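Side-chain contact in alpha-galactosidase (Thermus thermophilus, PDB 6LCJ), which probably hydrolyses terminal alpha-galactosyl residues from galactosides, as a hexameric glycosidase of family GH36: residues Phe46-Gly49 and Leu55-Trp58. Residues are numbered along the deposited sequence; the frame is centred on the assembly and turned at random.
Sequences FRHG and LAAW
One face of the Trp58 indole lies against Phe46: Phe46 CB sits over the six-membered ring, 3.7 Å from its centroid, while the phenyl group turns an edge toward the five-membered ring with the planes at 54°. Trp58 CG sits beside the backbone N (chi1 -72°), anti to the carbonyl carbon, which swings the indole across to the neighbouring strand. With alanine replacing Trp58, Phe46 CB and the phenyl edge would probably lose their aromatic partner, and Arg97 its cation-pi contact. At its edge, and nearly in its plane, the Arg47 guanidinium donates from NH1 to Leu55 O (2.8 Å), and its NH2 forms a salt bridge with Asp78. The two strands form an antiparallel beta hairpin at the margin of the N-terminal beta-sandwich, next to the TIM barrel. Arg47 and Ala57 are its hydrogen-bonded pair, with Arg47 N to Ala57 O at 2.8 Å and Ala57 N to Arg47 O at 3.1 Å. Phe46, His48, Ala56 and Trp58 share one sheet face, where His48 CD2 meets Ala56 CB at 4.0 Å. The His48 imidazole is bonded at both nitrogens, ND1 to Ser91 O and NE2 to Arg390 NE, which fixes its rotation.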
# COMPACT_ATOMS: atom_id res chain seq x y z
N PHE E 46 10.48 -20.20 28.35
CA PHE E 46 11.33 -21.21 27.73
C PHE E 46 10.78 -21.53 26.34
O PHE E 46 9.70 -22.13 26.19
CB PHE E 46 11.43 -22.47 28.57
CG PHE E 46 12.27 -23.53 27.93
CD1 PHE E 46 13.61 -23.33 27.70
CD2 PHE E 46 11.70 -24.73 27.50
CE1 PHE E 46 14.39 -24.31 27.09
CE2 PHE E 46 12.47 -25.71 26.90
CZ PHE E 46 13.82 -25.49 26.69
N ARG E 47 11.54 -21.16 25.32
CA ARG E 47 11.12 -21.28 23.94
C ARG E 47 11.80 -22.53 23.38
O ARG E 47 12.99 -22.51 23.06
CB ARG E 47 11.50 -20.02 23.17
CG ARG E 47 10.84 -19.90 21.81
CD ARG E 47 11.70 -20.51 20.72
NE ARG E 47 11.05 -20.37 19.42
CZ ARG E 47 11.46 -20.97 18.31
NH1 ARG E 47 12.52 -21.76 18.34
NH2 ARG E 47 10.80 -20.78 17.17
N HIS E 48 11.05 -23.63 23.30
CA HIS E 48 11.58 -24.88 22.76
C HIS E 48 11.27 -25.02 21.27
O HIS E 48 10.12 -25.22 20.88
CB HIS E 48 11.05 -26.08 23.52
CG HIS E 48 11.73 -27.34 23.11
ND1 HIS E 48 11.09 -28.36 22.43
CD2 HIS E 48 13.03 -27.71 23.18
CE1 HIS E 48 11.96 -29.31 22.14
NE2 HIS E 48 13.15 -28.94 22.59
N GLY E 49 12.31 -24.95 20.44
CA GLY E 49 12.13 -25.13 19.01
C GLY E 49 11.78 -26.56 18.62
O GLY E 49 11.92 -27.52 19.39
N LEU E 55 16.00 -23.19 17.53
CA LEU E 55 16.42 -22.51 18.74
C LEU E 55 15.66 -23.05 19.96
O LEU E 55 14.43 -23.12 19.96
CB LEU E 55 16.19 -21.01 18.63
CG LEU E 55 16.51 -20.29 19.94
CD1 LEU E 55 17.98 -19.92 20.02
CD2 LEU E 55 15.62 -19.07 20.16
N ALA E 56 16.41 -23.42 20.99
CA ALA E 56 15.88 -23.65 22.32
C ALA E 56 16.60 -22.71 23.28
O ALA E 56 17.83 -22.78 23.40
CB ALA E 56 16.06 -25.11 22.75
N ALA E 57 15.84 -21.84 23.94
CA ALA E 57 16.46 -20.85 24.82
C ALA E 57 15.37 -20.15 25.63
O ALA E 57 14.19 -20.22 25.29
CB ALA E 57 17.27 -19.81 24.03
N TRP E 58 15.80 -19.46 26.69
CA TRP E 58 14.93 -18.58 27.46
C TRP E 58 14.87 -17.22 26.78
O TRP E 58 15.90 -16.62 26.48
CB TRP E 58 15.44 -18.42 28.90
CG TRP E 58 15.24 -19.65 29.75
CD1 TRP E 58 16.14 -20.67 29.96
CD2 TRP E 58 14.06 -20.00 30.49
NE1 TRP E 58 15.58 -21.62 30.79
CE2 TRP E 58 14.32 -21.24 31.13
CE3 TRP E 58 12.82 -19.38 30.68
CZ2 TRP E 58 13.38 -21.86 31.94
CZ3 TRP E 58 11.88 -20.01 31.48
CH2 TRP E 58 12.17 -21.24 32.11